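Local coordinates for peptidase M16 inactive domain family protein (PDB 3GWB) that is of uncertain function, a probable non-catalytic member of the M16 metallopeptidase family, for which hydrolase activity and metal binding are only presumed, at residues A138-E141 / Y142-Q145; E154-K157 / R158-T162; A130-K133 / N134-L137. All coordinates share one frame; numbering follows the deposited sequence.

Two consecutive helices carry all three contacts. Contacts 3 and 1 adjoin on helix 126-143, with centres about 12 Å apart, so that 130-137 and 138-145 form one run that continues just past the helix's C-terminal end; contact 2 comes later, at the end of helix 147-160. Its centre lies about 20 Å from that of contact 1 and about 26 Å from that of contact 3, and the nearest atoms are still about 9 Å and 15 Å away, so contact 2 touches neither. The environments differ too: contacts 1 and 3 both meet the second subunit, whereas contact 2 packs within its own chain. None of the three includes a metal or a ligand.

Contact 1: residues A138-E141 / Y142-Q145; sequences AGFE and YQKQ
Glu-141, in the last turn of helix 126-143, and Lys-144, just past its end, form a salt bridge in which both carboxylate oxygens receive the ammonium: Lys-144 NZ lies 2.7 Å from Glu-141 OE1 and 2.6 Å from Glu-141 OE2. The nitrogen meets OE1 on its syn side but 33° out of the carboxylate plane, whereas OE2 is met from above that plane. The torsions explain this. Lys-144 sets CG between its backbone N and carbonyl carbon (chi1 42°) and then runs fully extended, while Glu-141 bends at chi2 (-60°), so the two chains lie alongside with their charged ends together.

On another face, Gln-143 runs beside Phe-140 with amide and ring nearly perpendicular; OE1 of Gln-143 approaches the ring edge, 4.1 Å from Phe-140 CD1. The Gln-143 amide is fixed by NE2, which bonds Asp-170 OD2. The ring of Tyr-142 reaches back to Ala-138, with CE2 4.0 Å from CB of Ala-138. The backbone shows the helix ending: Gln-143 N to Gly-139 O is a regular 2.9 Å bond, but Lys-144 N to Phe-140 O stretches to a weak 3.5 Å.

Gln-143 also packs against Lys-149 and Leu-153 of helix 147-160. Across the dimer, Glu-141 and Tyr-142 rest on Gln-317, in strand 311-319 of the second subunit, and Gln-145 NE2 bonds Ser-247 OG, also of the second subunit.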
loop_
_atom_site.group_PDB
_atom_site.type_symbol
_atom_site.label_atom_id
_atom_site.label_comp_id
_atom_site.label_asym_id
_atom_site.label_seq_id
_atom_site.Cartn_x
_atom_site.Cartn_y
_atom_site.Cartn_z
ATOM N N ALA A 138 3.828 -1.694 17.498
ATOM C CA ALA A 138 4.413 -2.763 16.698
ATOM C C ALA A 138 5.234 -2.118 15.587
ATOM O O ALA A 138 6.308 -2.608 15.217
ATOM C CB ALA A 138 3.318 -3.634 16.101
ATOM N N GLY A 139 4.719 -1.010 15.061
ATOM C CA GLY A 139 5.414 -0.296 14.005
ATOM C C GLY A 139 6.794 0.177 14.425
ATOM O O GLY A 139 7.739 0.094 13.644
ATOM N N PHE A 140 6.920 0.680 15.650
ATOM C CA PHE A 140 8.214 1.157 16.137
ATOM C C PHE A 140 9.234 0.027 16.180
ATOM O O PHE A 140 10.421 0.242 15.934
ATOM C CB PHE A 140 8.083 1.765 17.533
ATOM C CG PHE A 140 7.204 2.979 17.590
ATOM C CD1 PHE A 140 7.370 4.017 16.675
ATOM C CD2 PHE A 140 6.202 3.083 18.548
ATOM C CE1 PHE A 140 6.564 5.146 16.724
ATOM C CE2 PHE A 140 5.388 4.213 18.607
ATOM C CZ PHE A 140 5.564 5.242 17.686
ATOM N N GLU A 141 8.768 -1.175 16.505
ATOM C CA GLU A 141 9.641 -2.340 16.574
ATOM C C GLU A 141 10.146 -2.707 15.184
ATOM O O GLU A 141 11.335 -2.957 14.995
ATOM C CB GLU A 141 8.891 -3.524 17.183
ATOM C CG GLU A 141 8.470 -3.297 18.623
ATOM C CD GLU A 141 9.654 -3.039 19.534
ATOM O OE1 GLU A 141 10.453 -3.973 19.755
ATOM O OE2 GLU A 141 9.795 -1.899 20.025
ATOM N N TYR A 142 9.238 -2.736 14.212
ATOM C CA TYR A 142 9.602 -3.058 12.838
ATOM C C TYR A 142 10.602 -2.036 12.311
ATOM O O TYR A 142 11.560 -2.387 11.626
ATOM C CB TYR A 142 8.360 -3.051 11.941
ATOM C CG TYR A 142 7.385 -4.180 12.201
ATOM C CD1 TYR A 142 7.748 -5.506 11.974
ATOM C CD2 TYR A 142 6.090 -3.920 12.649
ATOM C CE1 TYR A 142 6.845 -6.549 12.183
ATOM C CE2 TYR A 142 5.179 -4.952 12.866
ATOM C CZ TYR A 142 5.562 -6.264 12.629
ATOM O OH TYR A 142 4.662 -7.289 12.829
ATOM N N GLN A 143 10.366 -0.771 12.648
ATOM C CA GLN A 143 11.214 0.338 12.214
ATOM C C GLN A 143 12.700 0.207 12.529
ATOM O O GLN A 143 13.541 0.587 11.713
ATOM C CB GLN A 143 10.705 1.652 12.814
ATOM C CG GLN A 143 9.731 2.410 11.942
ATOM C CD GLN A 143 9.154 3.617 12.653
ATOM O OE1 GLN A 143 9.847 4.279 13.424
ATOM N NE2 GLN A 143 7.887 3.914 12.390
ATOM N N LYS A 144 13.028 -0.311 13.706
ATOM C CA LYS A 144 14.430 -0.448 14.084
ATOM C C LYS A 144 15.159 -1.571 13.354
ATOM O O LYS A 144 16.356 -1.776 13.552
ATOM C CB LYS A 144 14.554 -0.620 15.599
ATOM C CG LYS A 144 13.529 -1.544 16.225
ATOM C CD LYS A 144 13.528 -1.380 17.739
ATOM C CE LYS A 144 12.506 -2.290 18.398
ATOM N NZ LYS A 144 12.398 -2.039 19.864
ATOM N N GLN A 145 14.433 -2.292 12.507
ATOM C CA GLN A 145 15.015 -3.384 11.729
ATOM C C GLN A 145 15.225 -2.857 10.319
ATOM O O GLN A 145 15.597 -3.600 9.408
ATOM C CB GLN A 145 14.060 -4.579 11.692
ATOM C CG GLN A 145 13.592 -5.032 13.068
ATOM C CD GLN A 145 12.632 -6.208 13.009
ATOM O OE1 GLN A 145 11.579 -6.137 12.374
ATOM N NE2 GLN A 145 12.992 -7.298 13.679
#

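Contact 2: residues E154-K157 / R158-T162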
loop_
_atom_site.group_PDB
_atom_site.type_symbol
_atom_site.label_atom_id
_atom_site.label_comp_id
_atom_site.label_asym_id
_atom_site.label_seq_id
_atom_site.Cartn_x
_atom_site.Cartn_y
_atom_site.Cartn_z
ATOM N N GLU A 154 17.254 9.994 12.319
ATOM C CA GLU A 154 18.439 10.692 12.816
ATOM C C GLU A 154 18.758 11.914 11.956
ATOM O O GLU A 154 19.126 12.965 12.478
ATOM C CB GLU A 154 19.642 9.739 12.828
ATOM C CG GLU A 154 20.994 10.386 13.138
ATOM C CD GLU A 154 21.056 11.016 14.520
ATOM O OE1 GLU A 154 20.348 10.534 15.430
ATOM O OE2 GLU A 154 21.829 11.985 14.700
ATOM N N LEU A 155 18.617 11.774 10.640
ATOM C CA LEU A 155 18.899 12.879 9.729
ATOM C C LEU A 155 17.963 14.055 9.993
ATOM O O LEU A 155 18.389 15.212 9.996
ATOM C CB LEU A 155 18.770 12.416 8.272
ATOM C CG LEU A 155 19.059 13.455 7.185
ATOM C CD1 LEU A 155 20.419 14.086 7.414
ATOM C CD2 LEU A 155 19.007 12.790 5.815
HETATM N N MSE A 156 16.686 13.763 10.219
HETATM C CA MSE A 156 15.722 14.819 10.496
HETATM C C MSE A 156 16.026 15.493 11.833
HETATM O O MSE A 156 15.712 16.664 12.020
HETATM C CB MSE A 156 14.291 14.267 10.483
HETATM C CG MSE A 156 13.750 13.970 9.079
HETATM SE SE MSE A 156 13.702 15.424 7.977
HETATM C CE MSE A 156 12.115 16.151 8.423
ATOM N N LYS A 157 16.645 14.766 12.757
ATOM C CA LYS A 157 16.999 15.340 14.055
ATOM C C LYS A 157 18.144 16.341 13.903
ATOM O O LYS A 157 18.104 17.437 14.465
ATOM C CB LYS A 157 17.435 14.249 15.035
ATOM C CG LYS A 157 16.363 13.224 15.379
ATOM C CD LYS A 157 16.903 12.167 16.348
ATOM C CE LYS A 157 15.895 11.053 16.569
ATOM N NZ LYS A 157 16.457 9.960 17.410
ATOM N N ARG A 158 19.168 15.949 13.150
ATOM C CA ARG A 158 20.334 16.801 12.922
ATOM C C ARG A 158 19.973 18.044 12.116
ATOM O O ARG A 158 20.515 19.125 12.337
ATOM C CB ARG A 158 21.420 16.008 12.186
ATOM C CG ARG A 158 22.147 14.982 13.051
ATOM C CD ARG A 158 22.868 13.951 12.197
ATOM N NE ARG A 158 23.607 12.988 13.008
ATOM C CZ ARG A 158 24.844 13.182 13.454
ATOM N NH1 ARG A 158 25.482 14.306 13.160
ATOM N NH2 ARG A 158 25.436 12.262 14.204
ATOM N N LEU A 159 19.034 17.880 11.193
ATOM C CA LEU A 159 18.592 18.961 10.321
ATOM C C LEU A 159 17.745 20.027 11.019
ATOM O O LEU A 159 17.955 21.226 10.820
ATOM C CB LEU A 159 17.785 18.369 9.162
ATOM C CG LEU A 159 18.100 18.752 7.715
ATOM C CD1 LEU A 159 19.503 18.306 7.362
ATOM C CD2 LEU A 159 17.089 18.085 6.780
ATOM N N TYR A 160 16.790 19.588 11.835
ATOM C CA TYR A 160 15.874 20.506 12.518
ATOM C C TYR A 160 16.049 20.742 14.024
ATOM O O TYR A 160 15.392 21.615 14.589
ATOM C CB TYR A 160 14.442 20.049 12.248
ATOM C CG TYR A 160 14.006 20.246 10.818
ATOM C CD1 TYR A 160 13.579 21.493 10.373
ATOM C CD2 TYR A 160 14.023 19.191 9.907
ATOM C CE1 TYR A 160 13.176 21.696 9.057
ATOM C CE2 TYR A 160 13.618 19.385 8.574
ATOM C CZ TYR A 160 13.197 20.645 8.164
ATOM O OH TYR A 160 12.794 20.864 6.865
ATOM N N GLY A 161 16.906 19.970 14.681
ATOM C CA GLY A 161 17.105 20.167 16.111
ATOM C C GLY A 161 15.828 20.146 16.945
ATOM O O GLY A 161 15.159 19.114 17.035
ATOM N N THR A 162 15.482 21.276 17.559
ATOM C CA THR A 162 14.283 21.347 18.396
ATOM C C THR A 162 13.050 21.832 17.643
ATOM O O THR A 162 11.973 21.997 18.226
ATOM C CB THR A 162 14.496 22.270 19.618
ATOM O OG1 THR A 162 15.027 23.529 19.185
ATOM C CG2 THR A 162 15.453 21.633 20.605
HETATM O O HOH W 1 16.153 16.528 17.116
#
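Arg-158 N donates to Glu-154 O at 3.1 Å, opening a series of four consecutive i to i+4 backbone bonds that continues through Leu-159 and Tyr-160. The last of them, from Gly-161 N to Lys-157 O, is 2.8 Å long, yet Gly-161 has already left helical geometry with a positive phi, which terminates helix 147-160. A water bridges this turn, donating to Gly-161 O at 2.8 Å and more weakly to Lys-157 O.

Among the side chains, Glu-154 bends at chi2 (62°) and brings OE2 to 2.7 Å from Arg-158 NE. This is a salt bridge, but the N-H points poorly at its acceptor (122°), so the hydrogen bond within it is weak, and the carboxylate and guanidinium planes are steeply inclined to each other. The guanidinium also reaches Ser-239 OG through NH1, another weak bond. A leucine in place of Arg-158 would probably leave Glu-154 OE2 without its positive mate and break the link to Ser-239.

This helix lies against the mixed five-stranded sheet of the second half of the chain: Leu-155 and Leu-159, whose CD1 atoms are 4.3 Å apart, both face strands 249-257, 311-319 and 414-419.

Selenomethionine Met-156 and Tyr-160 make a Met-aromatic contact. SE of Met-156 sits at the ring edge, 5.2 Å from the Tyr-160 centroid and 82° off the ring normal, while CE of Met-156 comes to 3.6 Å from Tyr-160 CE2. The phenol end of Tyr-160 is held separately, by a hydrogen bond between OH and Arg-309 O.

Contact 3: residues A130-K133 / N134-L137; sequences ARIK and NQML
Ile-132 and selenomethionine Met-136, one turn apart in helix 126-143, make the close apolar part of this contact: Ile-132 CG2 lies 3.9 Å from Met-136 SE, the two chains crossing at a slant. With chi1 of Ile-132 at -56°, CG2 is turned toward Met-136, while the CG1 branch carries CD1 to 3.7 Å from Gln-135 NE2, the chains running side by side. Beneath them the helix is regular, with Met-136 N bonded to Ile-132 O at 2.9 Å and Leu-137 N to Lys-133 O at 2.8 Å.

The exposed flank is looser. Arg-131 and Gln-135 point the same way, but NE of Arg-131 stays 4.0 Å from Gln-135 OE1, and the guanidinium and amide planes stand 71° apart. The charge of Arg-131 is instead directed to Glu-65, with which NH2 forms a salt bridge.

Ile-132 and Met-136 both pack on Leu-58 of helix 55-62. Lys-133, extended beyond CG, carries NZ to the carbonyls of Pro-177 and Ile-179. Asn-134 is bonded to two residues of the second subunit, ND2 to Tyr-297 O and OD1 to Arg-290 NH2, so the helix lies between helix 55-62 and the partner subunit.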
loop_
_atom_site.group_PDB
_atom_site.type_symbol
_atom_site.label_atom_id
_atom_site.label_comp_id
_atom_site.label_asym_id
_atom_site.label_seq_id
_atom_site.Cartn_x
_atom_site.Cartn_y
_atom_site.Cartn_z
ATOM N N ALA A 130 -6.898 1.494 21.563
ATOM C CA ALA A 130 -6.016 0.440 22.032
ATOM C C ALA A 130 -5.487 -0.323 20.822
ATOM O O ALA A 130 -4.314 -0.678 20.766
ATOM C CB ALA A 130 -6.779 -0.496 22.963
ATOM N N ARG A 131 -6.356 -0.557 19.846
ATOM C CA ARG A 131 -5.960 -1.281 18.645
ATOM C C ARG A 131 -4.930 -0.491 17.840
ATOM O O ARG A 131 -3.953 -1.055 17.349
ATOM C CB ARG A 131 -7.179 -1.560 17.767
ATOM C CG ARG A 131 -6.939 -2.625 16.721
ATOM C CD ARG A 131 -8.067 -2.681 15.701
ATOM N NE ARG A 131 -7.958 -1.615 14.707
ATOM C CZ ARG A 131 -8.846 -0.637 14.544
ATOM N NH1 ARG A 131 -9.929 -0.575 15.318
ATOM N NH2 ARG A 131 -8.654 0.278 13.600
ATOM N N ILE A 132 -5.155 0.814 17.706
ATOM C CA ILE A 132 -4.244 1.674 16.956
ATOM C C ILE A 132 -2.900 1.816 17.655
ATOM O O ILE A 132 -1.854 1.736 17.007
ATOM C CB ILE A 132 -4.845 3.085 16.737
ATOM C CG1 ILE A 132 -6.203 2.967 16.044
ATOM C CG2 ILE A 132 -3.914 3.927 15.870
ATOM C CD1 ILE A 132 -6.156 2.242 14.726
ATOM N N LYS A 133 -2.922 2.031 18.971
ATOM C CA LYS A 133 -1.678 2.161 19.725
ATOM C C LYS A 133 -0.868 0.880 19.606
ATOM O O LYS A 133 0.355 0.925 19.499
ATOM C CB LYS A 133 -1.939 2.428 21.208
ATOM C CG LYS A 133 -2.537 3.787 21.519
ATOM C CD LYS A 133 -2.464 4.053 23.016
ATOM C CE LYS A 133 -3.047 5.403 23.380
ATOM N NZ LYS A 133 -2.862 5.693 24.826
ATOM N N ASN A 134 -1.557 -0.261 19.631
ATOM C CA ASN A 134 -0.898 -1.564 19.528
ATOM C C ASN A 134 -0.178 -1.711 18.190
ATOM O O ASN A 134 0.944 -2.216 18.136
ATOM C CB ASN A 134 -1.917 -2.699 19.684
ATOM C CG ASN A 134 -1.256 -4.067 19.797
ATOM O OD1 ASN A 134 -0.692 -4.413 20.836
ATOM N ND2 ASN A 134 -1.310 -4.845 18.721
ATOM N N GLN A 135 -0.813 -1.271 17.106
ATOM C CA GLN A 135 -0.175 -1.377 15.804
ATOM C C GLN A 135 0.904 -0.312 15.609
ATOM O O GLN A 135 1.843 -0.514 14.839
ATOM C CB GLN A 135 -1.214 -1.339 14.678
ATOM C CG GLN A 135 -2.274 -0.273 14.791
ATOM C CD GLN A 135 -3.361 -0.436 13.735
ATOM O OE1 GLN A 135 -4.091 -1.432 13.723
ATOM N NE2 GLN A 135 -3.467 0.541 12.840
HETATM N N MSE A 136 0.787 0.809 16.317
HETATM C CA MSE A 136 1.802 1.859 16.225
HETATM C C MSE A 136 3.028 1.392 17.010
HETATM O O MSE A 136 4.166 1.612 16.598
HETATM C CB MSE A 136 1.289 3.183 16.805
HETATM C CG MSE A 136 0.276 3.912 15.922
HETATM SE SE MSE A 136 -0.367 5.440 16.678
HETATM C CE MSE A 136 0.844 6.666 16.130
ATOM N N LEU A 137 2.789 0.749 18.149
ATOM C CA LEU A 137 3.884 0.236 18.966
ATOM C C LEU A 137 4.598 -0.859 18.186
ATOM O O LEU A 137 5.824 -0.953 18.209
ATOM C CB LEU A 137 3.353 -0.324 20.286
ATOM C CG LEU A 137 2.809 0.709 21.272
ATOM C CD1 LEU A 137 2.273 0.005 22.506
ATOM C CD2 LEU A 137 3.911 1.681 21.649
#